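Local coordinates for serine-rich Repeat Adhesion Glycoprotein (Srr1) (Streptococcus agalactiae, PDB 4MBO) that binds fibrinogen as a surface adhesin, probably through its paired immunoglobulin-like beta-sandwich domains, and so is thought to attach the streptococcus to host tissue, at residues Ala52-Gly57 against Asn114-Arg119; Lys63-Leu68 against Cys140-Leu145; Gln88-Gly93 against Arg108-Leu113; Lys231-Asn236 against Pro251-Val256; Thr235-Leu240 against Thr281-Val286. All coordinates share one frame; numbering follows the deposited sequence.

Interaction 1 (Ala52-Gly57 against Asn114-Arg119)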
# COMPACT_ATOMS: atom_id res chain seq x y z
N ALA A 52 25.99 16.85 -21.31
CA ALA A 52 26.81 16.81 -22.53
C ALA A 52 27.21 15.41 -22.97
O ALA A 52 27.12 15.06 -24.15
CB ALA A 52 28.04 17.68 -22.35
N SER A 53 27.69 14.63 -22.03
CA SER A 53 28.06 13.27 -22.33
C SER A 53 28.16 12.47 -21.06
O SER A 53 28.35 13.03 -19.98
CB SER A 53 29.38 13.21 -23.10
OG SER A 53 30.48 13.42 -22.25
N VAL A 54 28.02 11.16 -21.19
CA VAL A 54 28.11 10.24 -20.08
C VAL A 54 28.88 8.99 -20.46
O VAL A 54 29.15 8.76 -21.64
CB VAL A 54 26.70 9.80 -19.62
CG1 VAL A 54 25.85 11.01 -19.29
CG2 VAL A 54 26.03 8.92 -20.67
N ASN A 55 29.28 8.22 -19.45
CA ASN A 55 29.94 6.93 -19.63
C ASN A 55 29.01 5.83 -19.19
O ASN A 55 28.21 6.03 -18.26
CB ASN A 55 31.22 6.85 -18.81
CG ASN A 55 32.30 7.77 -19.32
OD1 ASN A 55 32.52 7.86 -20.53
ND2 ASN A 55 32.99 8.44 -18.40
N GLU A 56 29.11 4.68 -19.85
CA GLU A 56 28.36 3.51 -19.53
C GLU A 56 28.60 3.19 -18.07
O GLU A 56 29.76 3.12 -17.62
CB GLU A 56 28.77 2.27 -20.39
CG GLU A 56 28.00 1.00 -19.97
CD GLU A 56 28.32 -0.27 -20.79
OE1 GLU A 56 29.19 -0.22 -21.67
OE2 GLU A 56 27.71 -1.34 -20.51
N GLY A 57 27.53 3.02 -17.34
CA GLY A 57 27.63 2.63 -15.94
C GLY A 57 27.64 3.79 -14.97
O GLY A 57 27.58 3.56 -13.76
N ASN A 114 25.97 12.70 -27.70
CA ASN A 114 26.35 14.01 -27.20
C ASN A 114 25.08 14.81 -27.01
O ASN A 114 24.12 14.66 -27.77
CB ASN A 114 27.32 14.74 -28.12
CG ASN A 114 28.71 14.15 -28.07
OD1 ASN A 114 29.61 14.72 -27.43
ND2 ASN A 114 28.89 12.98 -28.66
N ASN A 115 25.08 15.64 -25.97
CA ASN A 115 23.96 16.52 -25.64
C ASN A 115 22.66 15.75 -25.47
O ASN A 115 21.73 15.85 -26.27
CB ASN A 115 23.82 17.61 -26.69
CG ASN A 115 25.09 18.44 -26.82
OD1 ASN A 115 25.72 18.79 -25.83
ND2 ASN A 115 25.47 18.74 -28.04
N ILE A 116 22.64 14.97 -24.40
CA ILE A 116 21.53 14.14 -24.03
C ILE A 116 20.49 14.95 -23.26
O ILE A 116 20.83 15.76 -22.41
CB ILE A 116 22.01 13.00 -23.10
CG1 ILE A 116 22.95 12.06 -23.87
CG2 ILE A 116 20.83 12.22 -22.51
CD1 ILE A 116 23.68 11.10 -22.96
N LYS A 117 19.22 14.72 -23.60
CA LYS A 117 18.10 15.30 -22.88
C LYS A 117 17.37 14.20 -22.14
O LYS A 117 17.12 13.13 -22.71
CB LYS A 117 17.16 15.97 -23.85
CG LYS A 117 17.79 17.21 -24.44
CD LYS A 117 16.78 18.06 -25.18
CE LYS A 117 16.25 17.34 -26.40
NZ LYS A 117 17.32 17.03 -27.38
N ALA A 118 17.02 14.44 -20.89
CA ALA A 118 16.31 13.48 -20.09
C ALA A 118 15.05 14.14 -19.56
O ALA A 118 15.07 15.29 -19.15
CB ALA A 118 17.18 12.97 -18.95
N ARG A 119 13.94 13.41 -19.54
CA ARG A 119 12.70 13.95 -19.03
C ARG A 119 11.88 12.78 -18.53
O ARG A 119 11.67 11.81 -19.27
CB ARG A 119 11.93 14.70 -20.14
CG ARG A 119 10.68 15.42 -19.68
CD ARG A 119 10.14 16.39 -20.74
NE ARG A 119 11.18 17.36 -21.10
CZ ARG A 119 11.45 18.45 -20.39
NH1 ARG A 119 10.70 18.79 -19.33
NH2 ARG A 119 12.48 19.20 -20.72
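Ala52 and Asn115 meet through the backbone: Asn115 N donates to Ala52 O over 2.8 Å with an N-H...O angle of 157°, the donor tilted 30° from the carbonyl plane. The same oxygen takes a second, weaker approach, since Asn114 CA lies 3.3 Å from Ala52 O in a CA-H...O contact. One carbonyl thus receives both residues that lead into strand 116-126, while the methyl group of Ala52 points away from them. The place is one end of the bacterial Ig-like domain, where the chain leaves strand 43-51 just as the neighbouring antiparallel strand 116-126 enters; the backbone pairing goes on inside the sheet between Ile116 and Ile51. Apolar contact is confined to a single pair of methyl groups. Val54 CG2 rests 3.9 Å from Ile116 CD1, the two side chains crossing at about a right angle. Ile116 carries CG1 anti to its carbonyl carbon, and its extended chi2 of 168° then sends CD1 out to the valine. Trp106 of strand 101-106 packs against both side chains, which are buried, whereas Ala52, Asn114 and Asn115 lie at the surface.

Interaction 2 (Lys63-Leu68 against Cys140-Leu145)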
# COMPACT_ATOMS: atom_id res chain seq x y z
N LYS A 63 16.61 11.85 -5.22
CA LYS A 63 16.39 11.55 -3.80
C LYS A 63 14.98 11.89 -3.38
O LYS A 63 14.52 12.99 -3.63
CB LYS A 63 17.40 12.30 -2.97
CG LYS A 63 18.85 12.08 -3.39
CD LYS A 63 19.73 13.01 -2.57
CE LYS A 63 21.17 12.99 -2.98
NZ LYS A 63 21.88 13.86 -2.00
N LEU A 64 14.29 10.96 -2.72
CA LEU A 64 12.97 11.24 -2.18
C LEU A 64 13.06 11.29 -0.64
O LEU A 64 13.94 10.71 -0.02
CB LEU A 64 11.96 10.16 -2.58
CG LEU A 64 11.89 9.78 -4.06
CD1 LEU A 64 10.88 8.66 -4.23
CD2 LEU A 64 11.57 11.00 -4.89
N SER A 65 12.15 12.02 -0.03
CA SER A 65 12.04 12.03 1.41
C SER A 65 11.64 10.64 1.91
O SER A 65 11.15 9.82 1.13
CB SER A 65 11.05 13.12 1.84
OG SER A 65 9.78 13.05 1.17
N ASP A 66 11.90 10.37 3.18
CA ASP A 66 11.64 9.07 3.76
C ASP A 66 10.19 8.65 3.72
O ASP A 66 9.90 7.47 3.91
CB ASP A 66 12.01 9.04 5.25
CG ASP A 66 13.46 8.98 5.50
OD1 ASP A 66 14.28 9.07 4.58
OD2 ASP A 66 13.79 8.83 6.71
N ASN A 67 9.29 9.59 3.52
CA ASN A 67 7.89 9.25 3.52
C ASN A 67 7.29 9.15 2.13
O ASN A 67 6.08 9.22 2.00
CB ASN A 67 7.10 10.28 4.32
CG ASN A 67 7.27 11.70 3.78
OD1 ASN A 67 7.89 11.91 2.74
ND2 ASN A 67 6.68 12.66 4.48
N LEU A 68 8.13 8.97 1.11
CA LEU A 68 7.67 8.93 -0.27
C LEU A 68 8.30 7.75 -0.99
O LEU A 68 9.50 7.52 -0.82
CB LEU A 68 8.09 10.27 -0.90
CG LEU A 68 7.51 10.72 -2.22
CD1 LEU A 68 6.03 10.96 -2.10
CD2 LEU A 68 8.22 12.00 -2.69
N CYS A 140 4.85 16.65 4.83
CA CYS A 140 5.79 17.28 3.89
C CYS A 140 6.50 16.22 3.02
O CYS A 140 7.09 15.27 3.54
CB CYS A 140 6.80 18.08 4.73
SG CYS A 140 8.36 18.45 3.91
N PHE A 141 6.39 16.37 1.71
CA PHE A 141 6.99 15.44 0.72
C PHE A 141 7.97 16.21 -0.13
O PHE A 141 7.64 17.27 -0.60
CB PHE A 141 5.93 14.79 -0.15
CG PHE A 141 4.87 14.09 0.65
CD1 PHE A 141 5.09 12.82 1.16
CD2 PHE A 141 3.65 14.70 0.89
CE1 PHE A 141 4.16 12.19 1.91
CE2 PHE A 141 2.68 14.05 1.65
CZ PHE A 141 2.94 12.79 2.14
N THR A 142 9.17 15.68 -0.28
CA THR A 142 10.21 16.35 -1.08
C THR A 142 10.97 15.39 -2.00
O THR A 142 11.01 14.19 -1.79
CB THR A 142 11.25 17.11 -0.20
OG1 THR A 142 12.03 16.21 0.63
CG2 THR A 142 10.55 18.15 0.69
N ALA A 143 11.60 15.97 -3.01
CA ALA A 143 12.44 15.25 -3.93
C ALA A 143 13.55 16.18 -4.34
O ALA A 143 13.32 17.36 -4.61
CB ALA A 143 11.66 14.78 -5.14
N THR A 144 14.75 15.63 -4.49
CA THR A 144 15.94 16.38 -4.84
C THR A 144 16.69 15.77 -6.01
O THR A 144 16.85 14.56 -6.09
CB THR A 144 16.92 16.42 -3.65
OG1 THR A 144 16.31 17.13 -2.56
CG2 THR A 144 18.22 17.11 -3.98
N LEU A 145 17.16 16.62 -6.93
CA LEU A 145 18.02 16.17 -8.01
C LEU A 145 19.14 17.21 -8.07
O LEU A 145 18.92 18.34 -8.44
CB LEU A 145 17.26 16.05 -9.35
CG LEU A 145 18.14 15.65 -10.54
CD1 LEU A 145 18.95 14.37 -10.33
CD2 LEU A 145 17.24 15.46 -11.75
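The side chain of Asn67 crosses that of Phe141 at about a right angle, its amide plane tilted 37° to the ring and Asn67 OD1 3.3 Å from Phe141 CD1. The backbone oxygen of Asn67 meets the same ring at its edge, in the ring plane. Asn67 ND2 donates to Cys140 O over 2.8 Å, an almost straight bond that lies in the plane of the amide but reaches the carbonyl from above its own plane. The other end of the amide is held too: Ser65 OG donates to Asn67 OD1 at 2.7 Å, so both ends of the group have partners and its rotation is fixed. Ser65 OG in turn accepts from Thr142 N at 3.1 Å, the N-H pointing straight at it (176°). For this the hydroxyl sits between the backbone N and the carbonyl carbon of its own residue (chi1 52°). These bonds prolong an antiparallel strand pairing of the Ig-like sandwich. Lys63 and Thr144 form a hydrogen-bonded pair with bonds in both directions, Leu64 and Ala143 a non-hydrogen-bonded one, and Ser65 N still donates to Thr142 O. Strand 59-64 then gives way to a type I turn from Ser65 to Leu68, where side chains take over from the backbone. On the buried face Leu64 CD2 packs 3.8 Å from Ala143 CB, and both residues touch Leu45 of strand 43-51. Leu68 CD1 lies 3.9 Å from Phe141 CD1. Cys140 SG carries a covalently bound beta-mercaptoethanol, probably acquired during crystallisation.

Interaction 3 (Gln88-Gly93 against Arg108-Leu113)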
# COMPACT_ATOMS: atom_id res chain seq x y z
N GLN A 88 15.36 4.73 -28.30
CA GLN A 88 16.43 3.90 -27.71
C GLN A 88 16.66 4.21 -26.22
O GLN A 88 16.37 5.29 -25.75
CB GLN A 88 17.70 4.06 -28.53
CG GLN A 88 17.62 3.31 -29.86
CD GLN A 88 18.75 3.68 -30.79
OE1 GLN A 88 18.67 4.66 -31.52
NE2 GLN A 88 19.80 2.87 -30.79
N LEU A 89 17.19 3.23 -25.49
CA LEU A 89 17.29 3.34 -24.03
C LEU A 89 18.54 4.11 -23.56
O LEU A 89 19.66 3.73 -23.89
CB LEU A 89 17.22 1.92 -23.41
CG LEU A 89 16.49 1.80 -22.09
CD1 LEU A 89 16.20 0.34 -21.74
CD2 LEU A 89 17.25 2.48 -20.99
N LEU A 90 18.31 5.21 -22.84
CA LEU A 90 19.40 6.04 -22.29
C LEU A 90 19.82 5.56 -20.90
O LEU A 90 20.99 5.57 -20.56
CB LEU A 90 18.97 7.50 -22.17
CG LEU A 90 18.77 8.26 -23.48
CD1 LEU A 90 18.18 9.62 -23.13
CD2 LEU A 90 20.04 8.39 -24.28
N ALA A 91 18.86 5.17 -20.09
CA ALA A 91 19.17 4.76 -18.71
C ALA A 91 18.09 3.91 -18.12
O ALA A 91 16.91 4.06 -18.46
CB ALA A 91 19.36 6.00 -17.85
N THR A 92 18.48 3.01 -17.22
CA THR A 92 17.52 2.22 -16.50
C THR A 92 17.58 2.67 -15.04
O THR A 92 18.59 3.19 -14.60
CB THR A 92 17.88 0.73 -16.60
OG1 THR A 92 19.22 0.55 -16.15
CG2 THR A 92 17.78 0.29 -18.04
N GLY A 93 16.52 2.46 -14.29
CA GLY A 93 16.50 2.94 -12.94
C GLY A 93 15.81 2.04 -11.96
O GLY A 93 15.00 1.18 -12.34
N ARG A 108 25.23 1.80 -22.52
CA ARG A 108 26.29 1.87 -23.52
C ARG A 108 25.81 2.80 -24.64
O ARG A 108 26.54 3.68 -25.09
CB ARG A 108 26.60 0.46 -24.07
CG ARG A 108 27.75 0.39 -25.05
CD ARG A 108 28.27 -1.05 -25.28
NE ARG A 108 28.54 -1.75 -24.00
CZ ARG A 108 28.06 -2.94 -23.64
NH1 ARG A 108 27.38 -3.72 -24.48
NH2 ARG A 108 28.36 -3.41 -22.44
N TYR A 109 24.55 2.65 -25.03
CA TYR A 109 23.99 3.51 -26.09
C TYR A 109 24.11 4.98 -25.70
O TYR A 109 24.57 5.82 -26.48
CB TYR A 109 22.54 3.15 -26.39
CG TYR A 109 21.87 4.20 -27.28
CD1 TYR A 109 22.19 4.31 -28.62
CD2 TYR A 109 20.93 5.09 -26.75
CE1 TYR A 109 21.60 5.26 -29.43
CE2 TYR A 109 20.33 6.03 -27.56
CZ TYR A 109 20.67 6.12 -28.91
OH TYR A 109 20.10 7.07 -29.75
N ALA A 110 23.74 5.31 -24.46
CA ALA A 110 23.86 6.69 -24.01
C ALA A 110 25.28 7.22 -24.10
O ALA A 110 25.47 8.38 -24.40
CB ALA A 110 23.33 6.84 -22.58
N SER A 111 26.28 6.38 -23.80
CA SER A 111 27.68 6.80 -23.83
C SER A 111 28.20 7.17 -25.23
O SER A 111 29.24 7.80 -25.34
CB SER A 111 28.60 5.73 -23.18
OG SER A 111 28.70 4.54 -23.97
N THR A 112 27.45 6.82 -26.28
CA THR A 112 27.83 7.13 -27.67
C THR A 112 27.29 8.48 -28.11
O THR A 112 27.67 8.99 -29.16
CB THR A 112 27.29 6.08 -28.68
OG1 THR A 112 25.85 6.14 -28.78
CG2 THR A 112 27.72 4.68 -28.30
N LEU A 113 26.41 9.08 -27.31
CA LEU A 113 25.77 10.32 -27.69
C LEU A 113 26.42 11.57 -27.15
O LEU A 113 27.32 11.54 -26.30
CB LEU A 113 24.32 10.32 -27.19
CG LEU A 113 23.47 9.11 -27.58
CD1 LEU A 113 22.11 9.21 -26.93
CD2 LEU A 113 23.32 9.01 -29.09
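With CG anti to its backbone N (chi1 169°), Tyr109 brings its ring to Gln88, whose own CG lies anti to the carbonyl carbon (chi1 -74°). The contact joins the start of strand 89-95 in the Ig-like domain to the short, weakly bonded helix 108-111 that follows strand 101-106; Leu90 and Ala91 form a classic beta bulge opposite Ile82. Gln88 CB makes a CH-pi contact over one face of the tyrosine, 3.8 Å from the ring centroid and 25° off the normal. The amide of Gln88 stays on that side of the ring plane, just outside the CE1-CZ rim and tilted to it, with NE2 3.3 Å from Tyr109 CE1. Leu113 CG stands over the opposite face, and Leu89 O approaches the ring edge, 3.4 Å from Tyr109 CD2. The polar ends look elsewhere: Tyr109 OH is hydrogen-bonded to Asp84, and Gln88 OE1 to Thr86. No hydrogen bond joins the two segments directly, but Thr107 OG1 bonds to both Leu89 O and Ala110 N. Leu90 CD2 meets Tyr109 CE2, Ala110 CB and Leu113 CD1. Its approach to Leu113 CD1, at 3.5 Å, is tighter than usual van der Waals contact.

Interaction 4 (Lys231-Asn236 against Pro251-Val256)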
# COMPACT_ATOMS: atom_id res chain seq x y z
N LYS A 231 -3.54 -16.43 7.66
CA LYS A 231 -2.84 -16.27 8.94
C LYS A 231 -3.71 -15.36 9.78
O LYS A 231 -4.26 -14.37 9.29
CB LYS A 231 -1.43 -15.65 8.76
CG LYS A 231 -0.65 -15.46 10.06
CD LYS A 231 0.85 -15.14 9.86
CE LYS A 231 1.07 -13.82 9.15
NZ LYS A 231 2.53 -13.45 9.06
N ILE A 232 -3.87 -15.71 11.06
CA ILE A 232 -4.67 -14.93 12.01
C ILE A 232 -3.80 -14.51 13.19
O ILE A 232 -3.16 -15.35 13.84
CB ILE A 232 -5.90 -15.72 12.51
CG1 ILE A 232 -6.64 -16.33 11.33
CG2 ILE A 232 -6.78 -14.85 13.39
CD1 ILE A 232 -7.83 -17.18 11.70
N LEU A 233 -3.77 -13.21 13.44
CA LEU A 233 -3.00 -12.63 14.52
C LEU A 233 -3.90 -11.92 15.51
O LEU A 233 -4.97 -11.44 15.16
CB LEU A 233 -1.97 -11.61 13.98
CG LEU A 233 -1.08 -12.10 12.87
CD1 LEU A 233 -0.23 -10.97 12.34
CD2 LEU A 233 -0.21 -13.25 13.31
N LYS A 234 -3.49 -11.91 16.78
CA LYS A 234 -4.23 -11.22 17.85
C LYS A 234 -3.35 -10.10 18.43
O LYS A 234 -2.15 -10.31 18.69
CB LYS A 234 -4.64 -12.19 18.97
CG LYS A 234 -5.41 -11.56 20.12
CD LYS A 234 -5.78 -12.61 21.16
CE LYS A 234 -6.28 -11.98 22.45
NZ LYS A 234 -5.21 -11.24 23.14
N THR A 235 -3.96 -8.93 18.64
CA THR A 235 -3.26 -7.77 19.19
C THR A 235 -4.27 -6.76 19.80
O THR A 235 -5.47 -6.84 19.55
CB THR A 235 -2.43 -7.04 18.08
OG1 THR A 235 -1.48 -6.14 18.68
CG2 THR A 235 -3.34 -6.31 17.14
N ASN A 236 -3.75 -5.80 20.57
CA ASN A 236 -4.56 -4.71 21.07
C ASN A 236 -4.71 -3.72 19.92
O ASN A 236 -3.75 -3.49 19.17
CB ASN A 236 -3.84 -4.06 22.23
CG ASN A 236 -4.66 -2.97 22.90
OD1 ASN A 236 -4.87 -1.91 22.34
ND2 ASN A 236 -5.05 -3.20 24.14
N PRO A 251 6.59 -8.27 18.58
CA PRO A 251 6.08 -8.78 19.86
C PRO A 251 4.62 -8.41 20.18
O PRO A 251 3.98 -9.05 21.01
CB PRO A 251 6.99 -8.11 20.90
CG PRO A 251 8.23 -7.77 20.16
CD PRO A 251 7.80 -7.44 18.77
N GLU A 252 4.09 -7.38 19.51
CA GLU A 252 2.74 -6.95 19.78
C GLU A 252 1.70 -7.86 19.15
O GLU A 252 0.52 -7.76 19.49
CB GLU A 252 2.54 -5.53 19.28
CG GLU A 252 3.58 -4.52 19.78
CD GLU A 252 3.72 -4.47 21.30
OE1 GLU A 252 2.80 -4.93 22.03
OE2 GLU A 252 4.77 -3.95 21.77
N PHE A 253 2.13 -8.74 18.24
CA PHE A 253 1.20 -9.66 17.55
C PHE A 253 1.45 -11.10 17.97
O PHE A 253 2.60 -11.52 18.12
CB PHE A 253 1.36 -9.57 16.03
CG PHE A 253 0.86 -8.28 15.45
CD1 PHE A 253 -0.46 -8.15 15.07
CD2 PHE A 253 1.70 -7.20 15.28
CE1 PHE A 253 -0.94 -6.99 14.53
CE2 PHE A 253 1.23 -6.01 14.73
CZ PHE A 253 -0.09 -5.90 14.37
N GLU A 254 0.37 -11.83 18.23
CA GLU A 254 0.45 -13.24 18.56
C GLU A 254 -0.23 -13.99 17.46
O GLU A 254 -1.36 -13.66 17.10
CB GLU A 254 -0.31 -13.50 19.87
CG GLU A 254 -0.23 -14.93 20.29
CD GLU A 254 -0.99 -15.23 21.57
OE1 GLU A 254 -1.87 -14.42 22.02
OE2 GLU A 254 -0.74 -16.33 22.09
N ASP A 255 0.39 -15.06 16.99
CA ASP A 255 -0.23 -15.88 15.94
C ASP A 255 -1.20 -16.90 16.56
O ASP A 255 -0.79 -17.78 17.32
CB ASP A 255 0.85 -16.58 15.14
CG ASP A 255 0.33 -17.23 13.88
OD1 ASP A 255 -0.71 -17.90 13.92
OD2 ASP A 255 1.04 -17.07 12.85
N VAL A 256 -2.47 -16.72 16.27
CA VAL A 256 -3.55 -17.60 16.78
C VAL A 256 -4.22 -18.40 15.65
O VAL A 256 -5.30 -18.96 15.82
CB VAL A 256 -4.60 -16.79 17.57
CG1 VAL A 256 -3.96 -16.11 18.78
CG2 VAL A 256 -5.25 -15.74 16.68
O HOH W 1 -1.01 -9.98 21.18
O HOH W 2 -2.12 -11.94 22.68
O HOH W 3 -0.98 -6.48 21.88
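A short antiparallel pairing adds residues 254-255 to strand 229-235 in the C-terminal adhesin domain. Lys234 and Glu254 are its hydrogen-bonded pair: Lys234 N donates to Glu254 O at 2.8 Å, and the return bond runs from Glu254 N to Lys234 O. Val256 N adds a bond to Ile232 O. Where the strand pairing ends, a side chain continues it. Thr235 OG1, anti to its backbone N (chi1 -164°), donates to Glu252 O at 2.7 Å, coming from above the carbonyl plane (47° out of it). Two waters also donate to Glu252 O, one bridging to Lys234 O and the other accepting from Asn236 N, so three donors grip this oxygen. A third water links Lys234 NZ to Glu254 OE1, whose charged atoms stay 4.7 Å apart. On one face of the pairing Phe253 packs obliquely against Thr235, whose CG2 lies 3.6 Å from Phe253 CE1, while Leu233 CD1 comes within 3.9 Å of Phe253 CD1. Leu233 CD2 leans on the backbone of Asp255. On the other face Ile232 CG2 crosses Val256 CG2 at 3.7 Å. Asp255 OD1 is hydrogen-bonded to Thr257. The far edge of strand 229-235 pairs with strand 283-290, whose Val285 also touches Phe253, and the ring of Tyr248 meets Phe253 edge-to-face.

Interaction 5 (Thr235-Leu240 against Thr281-Val286)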
# COMPACT_ATOMS: atom_id res chain seq x y z
N THR A 235 -3.96 -8.93 18.64
CA THR A 235 -3.26 -7.77 19.19
C THR A 235 -4.27 -6.76 19.80
O THR A 235 -5.47 -6.84 19.55
CB THR A 235 -2.43 -7.04 18.08
OG1 THR A 235 -1.48 -6.14 18.68
CG2 THR A 235 -3.34 -6.31 17.14
N ASN A 236 -3.75 -5.80 20.57
CA ASN A 236 -4.56 -4.71 21.07
C ASN A 236 -4.71 -3.72 19.92
O ASN A 236 -3.75 -3.49 19.17
CB ASN A 236 -3.84 -4.06 22.23
CG ASN A 236 -4.66 -2.97 22.90
OD1 ASN A 236 -4.87 -1.91 22.34
ND2 ASN A 236 -5.05 -3.20 24.14
N SER A 237 -5.87 -3.09 19.80
CA SER A 237 -6.13 -2.14 18.70
C SER A 237 -5.14 -0.99 18.59
O SER A 237 -4.97 -0.43 17.51
CB SER A 237 -7.55 -1.55 18.79
OG SER A 237 -7.67 -0.76 19.94
N LYS A 238 -4.52 -0.63 19.71
CA LYS A 238 -3.57 0.50 19.72
C LYS A 238 -2.32 0.21 18.88
O LYS A 238 -1.51 1.11 18.62
CB LYS A 238 -3.15 0.85 21.15
CG LYS A 238 -2.15 -0.12 21.73
CD LYS A 238 -1.65 0.32 23.09
CE LYS A 238 -0.54 -0.59 23.55
NZ LYS A 238 -1.03 -1.99 23.58
N ASN A 239 -2.14 -1.05 18.48
CA ASN A 239 -1.01 -1.44 17.63
C ASN A 239 -1.33 -1.48 16.14
O ASN A 239 -0.42 -1.71 15.33
CB ASN A 239 -0.50 -2.81 18.05
CG ASN A 239 0.02 -2.82 19.46
OD1 ASN A 239 0.83 -1.97 19.82
ND2 ASN A 239 -0.45 -3.77 20.29
N LEU A 240 -2.59 -1.25 15.79
CA LEU A 240 -3.02 -1.36 14.40
C LEU A 240 -2.82 -0.05 13.64
O LEU A 240 -3.04 1.05 14.17
CB LEU A 240 -4.49 -1.73 14.32
CG LEU A 240 -4.86 -3.08 14.95
CD1 LEU A 240 -6.38 -3.21 14.90
CD2 LEU A 240 -4.22 -4.26 14.25
N THR A 281 -10.08 -4.75 24.28
CA THR A 281 -8.63 -4.88 24.16
C THR A 281 -8.16 -6.03 23.28
O THR A 281 -6.96 -6.28 23.15
CB THR A 281 -7.99 -5.02 25.56
OG1 THR A 281 -8.67 -6.04 26.27
CG2 THR A 281 -8.14 -3.72 26.31
N THR A 282 -9.11 -6.68 22.61
CA THR A 282 -8.77 -7.76 21.71
C THR A 282 -9.16 -7.41 20.29
O THR A 282 -10.35 -7.15 20.01
CB THR A 282 -9.53 -9.05 22.07
OG1 THR A 282 -9.11 -9.50 23.36
CG2 THR A 282 -9.30 -10.15 21.06
N SER A 283 -8.17 -7.38 19.41
CA SER A 283 -8.41 -7.22 17.97
C SER A 283 -7.73 -8.37 17.24
O SER A 283 -6.76 -8.97 17.75
CB SER A 283 -7.87 -5.88 17.46
OG SER A 283 -8.50 -4.78 18.12
N TYR A 284 -8.26 -8.76 16.10
CA TYR A 284 -7.64 -9.79 15.29
C TYR A 284 -7.34 -9.23 13.91
O TYR A 284 -8.00 -8.31 13.44
CB TYR A 284 -8.51 -11.03 15.13
CG TYR A 284 -8.82 -11.74 16.42
CD1 TYR A 284 -7.89 -12.56 17.02
CD2 TYR A 284 -10.04 -11.58 17.03
CE1 TYR A 284 -8.13 -13.19 18.21
CE2 TYR A 284 -10.33 -12.24 18.21
CZ TYR A 284 -9.38 -13.04 18.80
OH TYR A 284 -9.66 -13.67 20.00
N VAL A 285 -6.29 -9.75 13.29
CA VAL A 285 -5.93 -9.41 11.93
C VAL A 285 -5.89 -10.74 11.16
O VAL A 285 -5.19 -11.67 11.54
CB VAL A 285 -4.60 -8.70 11.86
CG1 VAL A 285 -4.28 -8.37 10.43
CG2 VAL A 285 -4.60 -7.45 12.74
N VAL A 286 -6.65 -10.82 10.08
CA VAL A 286 -6.67 -11.98 9.21
C VAL A 286 -5.99 -11.61 7.91
O VAL A 286 -6.43 -10.68 7.20
CB VAL A 286 -8.10 -12.47 8.91
CG1 VAL A 286 -8.00 -13.67 7.96
CG2 VAL A 286 -8.84 -12.80 10.19
O HOH W 4 -8.27 -4.18 20.77
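Thr235 and Ser283 form an antiparallel hydrogen-bonded pair where strand 229-235 ends against strand 283-290 in the C-terminal adhesin domain, and an Asx turn at Asn236 leads the chain away into the 3-10 segment 237-239. Both backbone groups of Thr235 are used: Thr235 N donates to Ser283 O at 2.9 Å and an angle of 169°, and Ser283 N returns a bond to Thr235 O that meets the carbonyl nearly along the C=O axis but is more bent at the hydrogen (144°). In the Asx turn Asn236 OD1 accepts from Lys238 N at 2.9 Å, in the carbonyl plane and on a lone pair. Asn236 CG stands anti to the backbone N (chi1 -176°), and the ND2 of the amide lies 3.7 Å from Thr281 CB. Backbone bonds from Asn239 N to Asn236 O and from Leu240 N to Ser237 O build the 3-10 turn. Thr235 OG1, whose hydrogen is engaged by Glu252 O, accepts from Asn239 ND2. Ser283 OG is likewise held twice, by a water and by a hydrogen bond with Asn194 O of the neighbouring strand 186-202. The water donates to Ser283 OG at 2.7 Å and accepts from Ser237 N, tying the 3-10 segment to the strand. Asn194 ND2 also bonds to Thr282 O. Beyond these polar groups Leu240 and Val285 lie alongside one another, running opposite ways, with Leu240 CD2 3.5 Å from Val285 CG2.

In the fold
Interactions 1, 2 and 3 hold the N-terminal part of the chain, interactions 4 and 5 the C-terminal part. Interactions 1 and 3 touch at one end of the Ig-like domain through the salt bridge between Glu56 and Arg108. Interaction 2 reaches the same sheet as interaction 3. Interactions 4 and 5 share Thr235, whose strand has a partner on each edge. All five set buried apolar side chains beside more exposed residues, though in interaction 5 the paired Thr235 and Ser283 are buried too. Interaction 3 relies on aromatic and apolar contact, interaction 1 on one exposed backbone bond beside a single buried apolar pair, and the others on strand pairing extended by side-chain hydroxyls, an amide or water.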